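Local coordinates for protein N-acetylmuramoyl-l-alanine amidase (PDB 3NE8) that probably hydrolyses, as a zinc-dependent amidase, the bond between N-acetylmuramic acid and L-alanine in peptidoglycan during cell-wall remodelling at bacterial division, at residues 39-42 and 43-47; 61-64 and 65-68; 147-150 and 151-155. All coordinates share one frame; numbering follows the deposited sequence. Where two conformers were deposited one is given.

Contact 1: 39-42 and 43-47; sequences LRDE and LQKGS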
loop_
_atom_site.group_PDB
_atom_site.type_symbol
_atom_site.label_atom_id
_atom_site.label_comp_id
_atom_site.label_asym_id
_atom_site.label_seq_id
_atom_site.Cartn_x
_atom_site.Cartn_y
_atom_site.Cartn_z
ATOM N N LEU A 39 14.820 16.384 -8.082
ATOM C CA LEU A 39 14.146 15.523 -7.118
ATOM C C LEU A 39 14.986 15.380 -5.845
ATOM O O LEU A 39 14.458 15.426 -4.730
ATOM C CB LEU A 39 13.804 14.180 -7.765
ATOM C CG LEU A 39 13.115 13.140 -6.877
ATOM C CD1 LEU A 39 11.870 13.703 -6.199
ATOM C CD2 LEU A 39 12.765 11.936 -7.719
ATOM N N ARG A 40 16.301 15.235 -6.002
ATOM C CA ARG A 40 17.182 15.262 -4.836
ATOM C C ARG A 40 16.988 16.542 -4.023
ATOM O O ARG A 40 16.847 16.501 -2.798
ATOM C CB ARG A 40 18.646 15.118 -5.278
ATOM C CG ARG A 40 19.685 15.296 -4.165
ATOM C CD ARG A 40 21.131 15.242 -4.733
ATOM N NE ARG A 40 21.433 16.372 -5.616
ATOM C CZ ARG A 40 22.510 16.463 -6.406
ATOM N NH1 ARG A 40 23.376 15.481 -6.432
ATOM N NH2 ARG A 40 22.708 17.528 -7.182
ATOM N N ASP A 41 16.965 17.681 -4.704
ATOM C CA ASP A 41 16.791 18.954 -4.025
ATOM C C ASP A 41 15.465 19.006 -3.268
ATOM O O ASP A 41 15.416 19.453 -2.131
ATOM C CB ASP A 41 16.865 20.103 -5.024
ATOM C CG ASP A 41 16.823 21.466 -4.355
ATOM O OD1 ASP A 41 17.742 21.768 -3.565
ATOM O OD2 ASP A 41 15.873 22.236 -4.622
ATOM N N GLU A 42 14.384 18.570 -3.904
ATOM C CA GLU A 42 13.085 18.567 -3.240
ATOM C C GLU A 42 13.100 17.660 -2.015
ATOM O O GLU A 42 12.553 18.014 -0.974
ATOM C CB GLU A 42 11.980 18.153 -4.218
ATOM C CG GLU A 42 11.718 19.159 -5.344
ATOM C CD GLU A 42 11.302 20.520 -4.835
ATOM O OE1 GLU A 42 10.434 20.590 -3.946
ATOM O OE2 GLU A 42 11.841 21.532 -5.334
ATOM N N LEU A 43 13.706 16.488 -2.142
ATOM C CA LEU A 43 13.773 15.561 -1.020
ATOM C C LEU A 43 14.598 16.130 0.129
ATOM O O LEU A 43 14.274 15.909 1.304
ATOM C CB LEU A 43 14.329 14.210 -1.473
ATOM C CG LEU A 43 13.365 13.401 -2.324
ATOM C CD1 LEU A 43 14.100 12.280 -3.011
ATOM C CD2 LEU A 43 12.239 12.839 -1.465
ATOM N N GLN A 44 15.655 16.862 -0.207
ATOM C CA GLN A 44 16.559 17.412 0.794
ATOM C C GLN A 44 15.966 18.652 1.482
ATOM O O GLN A 44 16.453 19.086 2.534
ATOM C CB GLN A 44 17.950 17.661 0.192
ATOM C CG GLN A 44 18.695 16.348 -0.069
ATOM C CD GLN A 44 20.024 16.483 -0.785
ATOM O OE1 GLN A 44 20.344 17.526 -1.391
ATOM N NE2 GLN A 44 20.807 15.403 -0.754
ATOM N N LYS A 45 14.897 19.204 0.911
ATOM C CA LYS A 45 14.148 20.273 1.572
ATOM C C LYS A 45 13.287 19.685 2.675
ATOM O O LYS A 45 12.943 20.368 3.638
ATOM C CB LYS A 45 13.225 20.987 0.582
ATOM C CG LYS A 45 13.914 21.909 -0.396
ATOM C CD LYS A 45 12.893 22.540 -1.338
ATOM C CE LYS A 45 13.550 23.512 -2.306
ATOM N NZ LYS A 45 12.573 24.064 -3.289
ATOM N N GLY A 46 12.913 18.421 2.513
ATOM C CA GLY A 46 12.064 17.745 3.476
ATOM C C GLY A 46 12.879 17.210 4.633
ATOM O O GLY A 46 14.086 17.434 4.722
ATOM N N SER A 47 12.217 16.506 5.540
ATOM C CA SER A 47 12.927 15.895 6.649
ATOM C C SER A 47 13.057 14.395 6.427
ATOM O O SER A 47 12.246 13.782 5.727
ATOM C CB SER A 47 12.222 16.186 7.978
ATOM O OG SER A 47 10.915 15.638 7.999
#
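Lys-45 turns CG beside its own backbone N (chi1 -74°) and then runs fully extended, which lays its chain alongside Glu-42 and brings NZ to the carboxylate, while Glu-42 bends at chi2 and swings its carboxylate beside the lysine end. The pair lies toward the C-terminal end of helix 28-45, the connecting helix of the beta-alpha-beta unit between strands 5-11 and 49-53. Lys-45 NZ and Glu-42 OE2 are 3.3 Å apart, a salt bridge whose hydrogen bond is weak. Asp-41 adds a second negative charge: its OD2 lies 3.5 Å from Lys-45 CE but 4.0 Å from NZ, near enough to bias the ammonium electrostatically, probably, without a salt bridge. On an adjacent flank of the same turn, the Gln-44 amide lies beside Arg-40, its NE2 3.6 Å from Arg-40 CG. The amide and guanidinium planes are almost parallel (9°), yet it is the aliphatic part of the arginine that meets the amide; the guanidinium itself reaches Asp-56 in a salt bridge through NH1. On the buried side Leu-43 CD1 packs 4.1 Å from Leu-39 CG, with Leu-43 resting on strand 49-53 and Leu-39 on helix 206-227. The backbone changes character toward the C-terminal end. Leu-43 N bonds to Leu-39 O in a nearly straight i to i+4 bond (163°), whereas Lys-45 N divides between a weak bond to Asp-41 O and one to Glu-42 O, 3.2 Å from Lys-45 N, the donor standing above the carbonyl plane. Gly-46 N follows the tighter pattern, bonding to Leu-43 O at 3.1 Å.

Contact 2: 61-64 and 65-68; sequences LRLS and ERVK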
loop_
_atom_site.group_PDB
_atom_site.type_symbol
_atom_site.label_atom_id
_atom_site.label_comp_id
_atom_site.label_asym_id
_atom_site.label_seq_id
_atom_site.Cartn_x
_atom_site.Cartn_y
_atom_site.Cartn_z
ATOM N N LEU A 61 26.697 3.789 -17.280
ATOM C CA LEU A 61 26.601 2.696 -16.313
ATOM C C LEU A 61 25.724 1.596 -16.866
ATOM O O LEU A 61 24.621 1.849 -17.348
ATOM C CB LEU A 61 25.974 3.176 -15.003
ATOM C CG LEU A 61 26.749 4.157 -14.129
ATOM C CD1 LEU A 61 25.867 4.606 -12.958
ATOM C CD2 LEU A 61 28.032 3.533 -13.633
ATOM N N ARG A 62 26.211 0.365 -16.786
ATOM C CA ARG A 62 25.367 -0.781 -17.086
ATOM C C ARG A 62 24.199 -0.850 -16.105
ATOM O O ARG A 62 24.298 -0.408 -14.956
ATOM C CB ARG A 62 26.186 -2.066 -17.037
ATOM C CG ARG A 62 27.189 -2.157 -18.185
ATOM C CD ARG A 62 27.216 -3.519 -18.786
ATOM N NE ARG A 62 27.684 -3.529 -20.171
ATOM C CZ ARG A 62 27.565 -4.597 -20.941
ATOM N NH1 ARG A 62 26.994 -5.690 -20.447
ATOM N NH2 ARG A 62 27.996 -4.586 -22.192
ATOM N N LEU A 63 23.092 -1.422 -16.556
ATOM C CA LEU A 63 21.901 -1.508 -15.718
ATOM C C LEU A 63 22.176 -2.269 -14.414
ATOM O O LEU A 63 21.713 -1.857 -13.338
ATOM C CB LEU A 63 20.741 -2.124 -16.500
ATOM C CG LEU A 63 20.347 -1.347 -17.766
ATOM C CD1 LEU A 63 19.105 -1.965 -18.392
ATOM C CD2 LEU A 63 20.127 0.134 -17.481
ATOM N N SER A 64 22.945 -3.347 -14.492
ATOM C CA SER A 64 23.260 -4.110 -13.293
ATOM C C SER A 64 24.054 -3.295 -12.278
ATOM O O SER A 64 23.953 -3.529 -11.064
ATOM C CB SER A 64 24.027 -5.380 -13.655
ATOM O OG SER A 64 25.275 -5.052 -14.248
ATOM N N GLU A 65 24.872 -2.362 -12.755
ATOM C CA GLU A 65 25.640 -1.524 -11.849
ATOM C C GLU A 65 24.725 -0.535 -11.122
ATOM O O GLU A 65 24.959 -0.208 -9.962
ATOM C CB GLU A 65 26.744 -0.783 -12.601
ATOM C CG GLU A 65 27.796 -0.178 -11.701
ATOM C CD GLU A 65 28.711 -1.224 -11.084
ATOM O OE1 GLU A 65 28.701 -2.383 -11.552
ATOM O OE2 GLU A 65 29.444 -0.887 -10.133
ATOM N N ARG A 66 23.687 -0.060 -11.803
ATOM C CA ARG A 66 22.719 0.832 -11.172
ATOM C C ARG A 66 21.983 0.096 -10.045
ATOM O O ARG A 66 21.821 0.627 -8.942
ATOM C CB ARG A 66 21.757 1.367 -12.235
ATOM C CG ARG A 66 22.477 2.161 -13.332
ATOM C CD ARG A 66 21.596 2.358 -14.544
ATOM N NE ARG A 66 22.332 2.879 -15.695
ATOM C CZ ARG A 66 22.301 4.145 -16.103
ATOM N NH1 ARG A 66 21.587 5.054 -15.443
ATOM N NH2 ARG A 66 23.011 4.512 -17.166
ATOM N N VAL A 67 21.573 -1.138 -10.318
ATOM C CA VAL A 67 20.905 -1.964 -9.303
ATOM C C VAL A 67 21.842 -2.225 -8.125
ATOM O O VAL A 67 21.444 -2.105 -6.958
ATOM C CB VAL A 67 20.413 -3.282 -9.917
ATOM C CG1 VAL A 67 19.859 -4.214 -8.840
ATOM C CG2 VAL A 67 19.349 -3.014 -10.968
ATOM N N LYS A 68 23.090 -2.558 -8.417
ATOM C CA LYS A 68 24.070 -2.829 -7.373
ATOM C C LYS A 68 24.259 -1.613 -6.464
ATOM O O LYS A 68 24.388 -1.745 -5.251
ATOM C CB LYS A 68 25.394 -3.247 -8.012
ATOM C CG LYS A 68 26.543 -3.481 -7.045
ATOM C CD LYS A 68 27.744 -4.056 -7.792
ATOM C CE LYS A 68 29.010 -4.033 -6.947
ATOM N NZ LYS A 68 29.581 -2.661 -6.836
HETATM O O HOH W 1 27.382 -4.950 -12.495
#
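The Arg-66 guanidinium has Leu-61 CB over one face, 3.7 Å from NE, and Leu-61 O at its edge, in plane, with Arg-62 O also at the edge, near the plane; Leu-63 CD2 approaches obliquely. This is the first turn of helix 63-72, with Arg-62 at the N-cap position. NE and NH2 grip the single Leu-61 oxygen side-on, at 3.0 Å from NE and 3.1 Å from NH2. The two nitrogens use it differently: NH2 sits on a lone pair in the carbonyl plane, whereas NE stands above that plane, 51° out of it. An extended chain from CG to NE carries the arginine back past the helix start to the preceding loop. Salt bridging of NH1 to Asp-10, with NH2 bonded to the backbone O of zinc ligand His-13, further fixes the group's rotation and ties the helix start to the end of strand 5-11 and the loop carrying His-13. Arg-62 O opens the helical bonding, accepting from Arg-66 N at 3.2 Å and weakly from Glu-65 N. Ser-64 OG is hydrogen-bonded to Glu-127 OE1. A water donates to both Ser-64 OG, at 2.7 Å, and Glu-65 OE1, at 3.0 Å.

Contact 3: 147-150 and 151-155; sequences FSIN and FANNV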
loop_
_atom_site.group_PDB
_atom_site.type_symbol
_atom_site.label_atom_id
_atom_site.label_comp_id
_atom_site.label_asym_id
_atom_site.label_seq_id
_atom_site.Cartn_x
_atom_site.Cartn_y
_atom_site.Cartn_z
ATOM N N PHE A 147 5.616 -3.491 -2.458
ATOM C CA PHE A 147 6.048 -2.122 -2.193
ATOM C C PHE A 147 6.208 -1.320 -3.480
ATOM O O PHE A 147 5.798 -0.168 -3.536
ATOM C CB PHE A 147 7.349 -2.103 -1.389
ATOM C CG PHE A 147 7.174 -2.467 0.055
ATOM C CD1 PHE A 147 6.184 -1.864 0.816
ATOM C CD2 PHE A 147 8.003 -3.393 0.662
ATOM C CE1 PHE A 147 6.024 -2.194 2.157
ATOM C CE2 PHE A 147 7.859 -3.719 2.002
ATOM C CZ PHE A 147 6.859 -3.122 2.749
ATOM N N SER A 148 6.788 -1.927 -4.516
ATOM C CA SER A 148 6.945 -1.232 -5.797
ATOM C C SER A 148 5.604 -0.776 -6.350
ATOM O O SER A 148 5.454 0.353 -6.827
ATOM C CB SER A 148 7.629 -2.137 -6.817
ATOM O OG SER A 148 8.903 -2.547 -6.341
ATOM N N ILE A 149 4.630 -1.675 -6.308
ATOM C CA ILE A 149 3.265 -1.416 -6.775
ATOM C C ILE A 149 2.624 -0.282 -5.967
ATOM O O ILE A 149 1.994 0.628 -6.511
ATOM C CB ILE A 149 2.383 -2.701 -6.654
ATOM C CG1 ILE A 149 2.847 -3.804 -7.619
ATOM C CG2 ILE A 149 0.915 -2.385 -6.906
ATOM C CD1 ILE A 149 2.734 -3.438 -9.085
ATOM N N ASN A 150 2.761 -0.377 -4.648
ATOM C CA ASN A 150 2.217 0.646 -3.770
ATOM C C ASN A 150 2.779 2.015 -4.124
ATOM O O ASN A 150 2.037 2.989 -4.257
ATOM C CB ASN A 150 2.514 0.312 -2.308
ATOM C CG ASN A 150 2.069 1.405 -1.373
ATOM O OD1 ASN A 150 2.810 2.325 -1.088
ATOM N ND2 ASN A 150 0.836 1.315 -0.897
ATOM N N PHE A 151 4.097 2.101 -4.287
ATOM C CA PHE A 151 4.689 3.379 -4.619
ATOM C C PHE A 151 4.220 3.880 -5.984
ATOM O O PHE A 151 3.889 5.060 -6.144
ATOM C CB PHE A 151 6.212 3.315 -4.558
ATOM C CG PHE A 151 6.870 4.638 -4.839
ATOM C CD1 PHE A 151 6.668 5.707 -3.986
ATOM C CD2 PHE A 151 7.634 4.830 -5.983
ATOM C CE1 PHE A 151 7.254 6.942 -4.243
ATOM C CE2 PHE A 151 8.221 6.065 -6.243
ATOM C CZ PHE A 151 8.026 7.121 -5.372
ATOM N N ALA A 152 4.206 2.992 -6.976
ATOM C CA ALA A 152 3.733 3.386 -8.301
ATOM C C ALA A 152 2.327 3.989 -8.221
ATOM O O ALA A 152 2.042 5.030 -8.827
ATOM C CB ALA A 152 3.756 2.193 -9.268
ATOM N N ASN A 153 1.443 3.317 -7.482
ATOM C CA ASN A 153 0.062 3.775 -7.321
ATOM C C ASN A 153 -0.006 5.145 -6.703
ATOM O O ASN A 153 -0.770 6.009 -7.153
ATOM C CB ASN A 153 -0.724 2.820 -6.417
ATOM C CG ASN A 153 -1.222 1.604 -7.147
ATOM O OD1 ASN A 153 -1.252 1.572 -8.379
ATOM N ND2 ASN A 153 -1.627 0.585 -6.390
ATOM N N ASN A 154 0.790 5.353 -5.667
ATOM C CA ASN A 154 0.770 6.639 -4.999
ATOM C C ASN A 154 1.308 7.752 -5.889
ATOM O O ASN A 154 0.770 8.859 -5.891
ATOM C CB ASN A 154 1.528 6.598 -3.681
ATOM C CG ASN A 154 1.029 7.646 -2.708
ATOM O OD1 ASN A 154 -0.178 7.884 -2.601
ATOM N ND2 ASN A 154 1.948 8.277 -1.995
ATOM N N VAL A 155 2.361 7.456 -6.642
ATOM C CA VAL A 155 2.928 8.453 -7.537
ATOM C C VAL A 155 1.886 8.923 -8.546
ATOM O O VAL A 155 1.696 10.122 -8.738
ATOM C CB VAL A 155 4.173 7.915 -8.262
ATOM C CG1 VAL A 155 4.547 8.828 -9.411
ATOM C CG2 VAL A 155 5.352 7.786 -7.289
HETATM O O HOH W 2 -1.449 0.749 -3.242
#
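Asn-153 lies alongside Ile-149, both side chains pointing the same way, with its ND2 3.9 Å from Ile-149 CG2. With CG set beside its own backbone N (chi1 -81°), the amide of Asn-153 folds back over the preceding turn, and its CG comes to 3.4 Å from Ile-149 O. That oxygen already accepts a hydrogen bond from Asn-153 N, 2.9 Å away, so the side chain packs against a carbonyl whose hydrogen bond is made by the main chain. A water links the same amide to its neighbour three residues back: it accepts from Asn-153 ND2 at 3.2 Å and, weakly, from Asn-150 ND2. Beneath these groups runs a regular i to i+4 series. Phe-151 N bonds to Phe-147 O almost straight (167°), and Ala-152 N to Ser-148 O and Asn-154 N to Asn-150 O continue it. Round the axis, the Phe-151 ring receives Val-155 CG2 on one face, 3.3 Å above the plane and offset toward the rim, one turn further along.

In the next shell, different flanks meet different neighbours, with some overlap. Phe-147 and Phe-151 face helix 206-227, where Phe-151 meets the Phe-223 ring and Phe-147 makes a cation-pi contact with Arg-227. Ile-149 and Ala-152 rest on strand 94-99 and on His-171 of strand 170-174, while Ser-148 OG is bonded to Ser-186 N and Asn-154 ND2 to Gln-222 OE1. The second subunit also comes up, with Tyr-226 of that subunit packing on Ile-149 and Asn-153, and Asn-150 meeting its own counterpart. Helix 135-161 thus has the make-up of a helix laid on the central sheet of an alpha/beta fold: small and apolar residues against the strands, aromatic ones toward a neighbouring helix, and Asn-150 and Asn-153 at the subunit interface.

How the contacts relate
From the N terminus the three contacts come in series, none nesting or crossing, and each is a local turn of one helix, closing no long loop. Contact 1 ends helix 28-45 just before edge strand 49-53; contact 2 begins helix 63-72, after that strand and ahead of strand 77-82; contact 3 lies within the long helix 135-161. Contacts 1 and 3 do not touch, their nearest atoms about 7 Å apart, but both pack against helix 206-227, which joins them indirectly. Contact 2 stands apart, its centre about 24 Å from that of contact 1, and its Leu-63 side chain lies about 8 Å from the zinc.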